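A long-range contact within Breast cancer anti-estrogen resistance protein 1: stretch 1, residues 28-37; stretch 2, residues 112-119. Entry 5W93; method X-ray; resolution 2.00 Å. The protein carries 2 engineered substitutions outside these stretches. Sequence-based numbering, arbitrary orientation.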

ATOM      1  N   ALA A  28     -10.634   0.210  -1.113  1.00 25.78           N
ATOM      2  CA  ALA A  28     -10.161  -0.998  -1.815  1.00 24.28           C
ATOM      3  C   ALA A  28      -9.867  -2.142  -0.841  1.00 23.26           C
ATOM      4  O   ALA A  28     -10.152  -3.313  -1.129  1.00 23.16           O
ATOM      5  N   VAL A  29      -9.280  -1.806   0.303  1.00 21.86           N
ATOM      6  CA  VAL A  29      -9.010  -2.797   1.341  1.00 22.33           C
ATOM      7  C   VAL A  29     -10.306  -3.362   1.947  1.00 28.80           C
ATOM      8  O   VAL A  29     -10.422  -4.570   2.131  1.00 28.84           O
ATOM      9  N   ASP A  30     -11.266  -2.488   2.243  1.00 27.65           N
ATOM     10  CA  ASP A  30     -12.594  -2.900   2.702  1.00 27.33           C
ATOM     11  C   ASP A  30     -13.252  -3.871   1.731  1.00 25.37           C
ATOM     12  O   ASP A  30     -13.791  -4.896   2.135  1.00 28.59           O
ATOM     13  N   ALA A  31     -13.226  -3.519   0.445  1.00 25.42           N
ATOM     14  CA  ALA A  31     -13.841  -4.338  -0.585  1.00 29.60           C
ATOM     15  C   ALA A  31     -13.132  -5.688  -0.654  1.00 28.51           C
ATOM     16  O   ALA A  31     -13.776  -6.726  -0.824  1.00 26.09           O
ATOM     17  N   PHE A  32     -11.806  -5.668  -0.514  1.00 26.77           N
ATOM     18  CA  PHE A  32     -11.026  -6.897  -0.510  1.00 23.55           C
ATOM     19  C   PHE A  32     -11.430  -7.794   0.670  1.00 30.06           C
ATOM     20  O   PHE A  32     -11.678  -8.983   0.483  1.00 29.07           O
ATOM     21  N   PHE A  33     -11.506  -7.230   1.874  1.00 27.99           N
ATOM     22  CA  PHE A  33     -11.868  -8.022   3.051  1.00 29.30           C
ATOM     23  C   PHE A  33     -13.255  -8.627   2.913  1.00 29.55           C
ATOM     24  O   PHE A  33     -13.473  -9.768   3.313  1.00 29.57           O
ATOM     25  N   THR A  34     -14.180  -7.861   2.331  1.00 26.27           N
ATOM     26  CA  THR A  34     -15.556  -8.318   2.123  1.00 28.16           C
ATOM     27  C   THR A  34     -15.622  -9.494   1.144  1.00 27.20           C
ATOM     28  O   THR A  34     -16.376 -10.454   1.356  1.00 30.32           O
ATOM     29  N   ALA A  35     -14.829  -9.412   0.081  1.00 24.62           N
ATOM     30  CA  ALA A  35     -14.682 -10.503  -0.878  1.00 30.60           C
ATOM     31  C   ALA A  35     -14.218 -11.780  -0.197  1.00 30.01           C
ATOM     32  O   ALA A  35     -14.734 -12.861  -0.479  1.00 29.49           O
ATOM     33  N   VAL A  36     -13.249 -11.664   0.702  1.00 28.12           N
ATOM     34  CA  VAL A  36     -12.745 -12.846   1.382  1.00 23.60           C
ATOM     35  C   VAL A  36     -13.761 -13.358   2.407  1.00 28.61           C
ATOM     36  O   VAL A  36     -13.936 -14.570   2.564  1.00 35.44           O
ATOM     37  N   ALA A  37     -14.470 -12.443   3.057  1.00 26.11           N
ATOM     38  CA  ALA A  37     -15.417 -12.817   4.105  1.00 30.15           C
ATOM     39  C   ALA A  37     -16.699 -13.447   3.544  1.00 26.83           C
ATOM     40  O   ALA A  37     -17.455 -14.065   4.284  1.00 33.37           O
ATOM     41  N   ASP A 112      -3.277 -15.956   5.101  1.00 31.87           N
ATOM     42  CA  ASP A 112      -1.973 -15.359   4.819  1.00 32.04           C
ATOM     43  C   ASP A 112      -2.112 -14.087   3.966  1.00 30.26           C
ATOM     44  O   ASP A 112      -1.524 -13.052   4.261  1.00 30.92           O
ATOM     45  N   MET A 113      -2.896 -14.196   2.903  1.00 27.96           N
ATOM     46  CA  MET A 113      -3.175 -13.066   2.018  1.00 26.20           C
ATOM     47  C   MET A 113      -3.856 -11.939   2.807  1.00 26.91           C
ATOM     48  O   MET A 113      -3.420 -10.792   2.777  1.00 25.23           O
ATOM     49  N   VAL A 114      -4.916 -12.282   3.535  1.00 29.99           N
ATOM     50  CA  VAL A 114      -5.618 -11.322   4.379  1.00 30.76           C
ATOM     51  C   VAL A 114      -4.688 -10.601   5.377  1.00 35.31           C
ATOM     52  O   VAL A 114      -4.843  -9.391   5.625  1.00 27.06           O
ATOM     53  N   ASP A 115      -3.725 -11.338   5.925  1.00 32.48           N
ATOM     54  CA  ASP A 115      -2.776 -10.784   6.889  1.00 30.91           C
ATOM     55  C   ASP A 115      -1.842  -9.756   6.247  1.00 26.84           C
ATOM     56  O   ASP A 115      -1.545  -8.729   6.858  1.00 28.47           O
ATOM     57  N   ARG A 116      -1.355 -10.037   5.037  1.00 25.80           N
ATOM     58  CA  ARG A 116      -0.481  -9.077   4.354  1.00 24.25           C
ATOM     59  C   ARG A 116      -1.253  -7.819   4.043  1.00 23.29           C
ATOM     60  O   ARG A 116      -0.717  -6.729   4.161  1.00 27.30           O
ATOM     61  N   VAL A 117      -2.505  -7.967   3.623  1.00 27.33           N
ATOM     62  CA  VAL A 117      -3.319  -6.791   3.311  1.00 24.96           C
ATOM     63  C   VAL A 117      -3.611  -5.991   4.578  1.00 23.43           C
ATOM     64  O   VAL A 117      -3.534  -4.762   4.556  1.00 29.01           O
ATOM     65  N   LYS A 118      -3.910  -6.676   5.686  1.00 25.28           N
ATOM     66  CA  LYS A 118      -4.090  -5.978   6.976  1.00 26.32           C
ATOM     67  C   LYS A 118      -2.836  -5.191   7.370  1.00 26.58           C
ATOM     68  O   LYS A 118      -2.917  -4.037   7.796  1.00 25.22           O
ATOM     69  N   GLU A 119      -1.682  -5.831   7.239  1.00 25.18           N
ATOM     70  CA  GLU A 119      -0.410  -5.191   7.558  1.00 28.22           C
ATOM     71  C   GLU A 119      -0.162  -3.975   6.674  1.00 25.18           C
ATOM     72  O   GLU A 119       0.350  -2.951   7.138  1.00 25.13           O
TER

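Two helices run nearly antiparallel here, their axes 10.9 Å apart at closest approach, and the seam between them is apolar: no hydrogen bond crosses it. Stretch 1 supplies Val29, Phe32, Phe33 and Val36, the i, i+3, i+4, i+7 spacing that keeps one stripe of a helix facing its neighbour.

Val29 points toward stretch 2 in the t rotamer and meets Val117 at the end of the seam, CG1 of Val29 lying 4.0 Å from CG1 of Val117. Phe32 follows, also t, with chi2 at 86°, and its ring reaches well across. Val117, itself t and pointing toward stretch 1, sets a methyl over one ring face: its CG2 is 4.0 Å from the centroid of the Phe32 ring, a CH-pi contact. Met113 extends through t, t and then p at chi3, which brings its CE to 3.6 Å from CZ of Phe32 and leaves the sulfur at the ring edge. CA of Val114 also lies near the ring plane, 4.2 Å from CE2 of Phe32.

Phe33 follows another rule. Its CA-to-CB bond points sideways, yet the m rotamer carries the ring end back to the contact, where CE1 of Phe33 sits 3.8 Å from CG1 of Val117 and CZ of Phe33 3.5 Å from CG of Lys118. Lys118 thus offers aliphatic chain to the ring while its charged end keeps to its own helix: NZ of Lys118 makes a long salt bridge, 3.9 Å, to OD1 of Asp115, whose CA-to-CB bond points away from stretch 1.

Thr34 and Ala35 do not reach stretch 2. Val36, t again, points toward it and touches two residues: CG1 of Val36 packs 3.6 Å from CG2 of Val114, and CG2 of Val36 lies 3.9 Å from CE of Met113.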

ATOM      1  CB  ALA A  28      -8.917  -0.685  -2.659  1.00 21.56           C
ATOM      2  CB  VAL A  29      -8.130  -2.199   2.450  1.00 30.92           C
ATOM      3  CG1 VAL A  29      -8.052  -3.125   3.642  1.00 29.00           C
ATOM      4  CG2 VAL A  29      -6.729  -1.914   1.904  1.00 30.33           C
ATOM      5  CB  ASP A  30     -13.521  -1.688   2.867  1.00 26.95           C
ATOM      6  CG  ASP A  30     -13.195  -0.843   4.083  1.00 39.27           C
ATOM      7  OD1 ASP A  30     -12.412  -1.292   4.947  1.00 37.59           O
ATOM      8  OD2 ASP A  30     -13.753   0.281   4.169  1.00 42.79           O
ATOM      9  CB  ALA A  31     -13.800  -3.636  -1.932  1.00 30.60           C
ATOM     10  CB  PHE A  32      -9.518  -6.604  -0.462  1.00 21.17           C
ATOM     11  CG  PHE A  32      -8.674  -7.839  -0.243  1.00 23.65           C
ATOM     12  CD1 PHE A  32      -8.273  -8.625  -1.318  1.00 27.47           C
ATOM     13  CD2 PHE A  32      -8.294  -8.214   1.033  1.00 25.80           C
ATOM     14  CE1 PHE A  32      -7.507  -9.773  -1.107  1.00 31.29           C
ATOM     15  CE2 PHE A  32      -7.535  -9.356   1.241  1.00 30.22           C
ATOM     16  CZ  PHE A  32      -7.148 -10.130   0.171  1.00 25.82           C
ATOM     17  CB  PHE A  33     -11.804  -7.186   4.333  1.00 27.47           C
ATOM     18  CG  PHE A  33     -10.408  -6.839   4.769  1.00 33.00           C
ATOM     19  CD1 PHE A  33      -9.342  -7.673   4.473  1.00 27.07           C
ATOM     20  CD2 PHE A  33     -10.166  -5.674   5.488  1.00 34.52           C
ATOM     21  CE1 PHE A  33      -8.049  -7.351   4.876  1.00 26.38           C
ATOM     22  CE2 PHE A  33      -8.887  -5.355   5.905  1.00 35.96           C
ATOM     23  CZ  PHE A  33      -7.824  -6.190   5.596  1.00 36.75           C
ATOM     24  CB  THR A  34     -16.448  -7.167   1.617  1.00 26.46           C
ATOM     25  OG1 THR A  34     -16.692  -6.258   2.699  1.00 29.61           O
ATOM     26  CG2 THR A  34     -17.790  -7.689   1.070  1.00 28.00           C
ATOM     27  CB  ALA A  35     -13.709 -10.119  -1.980  1.00 30.99           C
ATOM     28  CB  VAL A  36     -11.378 -12.590   2.053  1.00 31.59           C
ATOM     29  CG1 VAL A  36     -10.953 -13.801   2.876  1.00 37.26           C
ATOM     30  CG2 VAL A  36     -10.312 -12.298   0.982  1.00 33.36           C
ATOM     31  CB  ALA A  37     -15.761 -11.598   4.971  1.00 30.47           C
ATOM     32  CB  ASP A 112      -1.077 -16.350   4.090  1.00 30.74           C
ATOM     33  CG  ASP A 112      -0.504 -17.430   5.002  1.00 50.12           C
ATOM     34  OD1 ASP A 112      -0.697 -17.370   6.240  1.00 44.18           O
ATOM     35  OD2 ASP A 112       0.166 -18.332   4.456  1.00 52.56           O
ATOM     36  CB  MET A 113      -4.038 -13.545   0.843  1.00 27.92           C
ATOM     37  CG  MET A 113      -4.413 -12.484  -0.198  1.00 27.59           C
ATOM     38  SD  MET A 113      -5.497 -13.167  -1.476  1.00 27.70           S
ATOM     39  CE  MET A 113      -6.934 -13.646  -0.521  1.00 28.10           C
ATOM     40  CB  VAL A 114      -6.761 -12.024   5.148  1.00 35.46           C
ATOM     41  CG1 VAL A 114      -7.241 -11.184   6.326  1.00 35.77           C
ATOM     42  CG2 VAL A 114      -7.898 -12.342   4.197  1.00 36.69           C
ATOM     43  CB  ASP A 115      -1.930 -11.895   7.533  1.00 34.61           C
ATOM     44  CG  ASP A 115      -2.715 -12.750   8.536  1.00 40.65           C
ATOM     45  OD1 ASP A 115      -3.800 -12.332   8.995  1.00 41.78           O
ATOM     46  OD2 ASP A 115      -2.230 -13.853   8.861  1.00 45.35           O
ATOM     47  CB  ARG A 116       0.107  -9.620   3.049  1.00 23.36           C
ATOM     48  CG  ARG A 116       0.928 -10.875   3.195  1.00 35.90           C
ATOM     49  CD  ARG A 116       2.186 -10.689   4.047  1.00 35.57           C
ATOM     50  NE  ARG A 116       2.726 -12.017   4.331  1.00 53.07           N
ATOM     51  CZ  ARG A 116       3.626 -12.648   3.579  1.00 51.46           C
ATOM     52  NH1 ARG A 116       4.151 -12.061   2.507  1.00 49.39           N
ATOM     53  NH2 ARG A 116       4.022 -13.863   3.918  1.00 45.83           N
ATOM     54  CB  VAL A 117      -4.622  -7.176   2.598  1.00 24.96           C
ATOM     55  CG1 VAL A 117      -5.539  -5.959   2.451  1.00 23.02           C
ATOM     56  CG2 VAL A 117      -4.297  -7.798   1.215  1.00 23.21           C
ATOM     57  CB  LYS A 118      -4.417  -6.955   8.114  1.00 35.32           C
ATOM     58  CG  LYS A 118      -5.828  -7.500   8.172  1.00 49.62           C
ATOM     59  CD  LYS A 118      -6.016  -8.276   9.492  1.00 58.94           C
ATOM     60  CE  LYS A 118      -7.206  -9.233   9.445  1.00 67.48           C
ATOM     61  NZ  LYS A 118      -6.980 -10.433  10.321  1.00 72.54           N
ATOM     62  CB  GLU A 119       0.745  -6.182   7.408  1.00 29.12           C
ATOM     63  CG  GLU A 119       2.100  -5.558   7.716  1.00 28.16           C
ATOM     64  CD  GLU A 119       3.233  -6.572   7.731  1.00 37.27           C
ATOM     65  OE1 GLU A 119       3.006  -7.735   7.310  1.00 36.70           O
ATOM     66  OE2 GLU A 119       4.351  -6.196   8.147  1.00 32.87           O
TER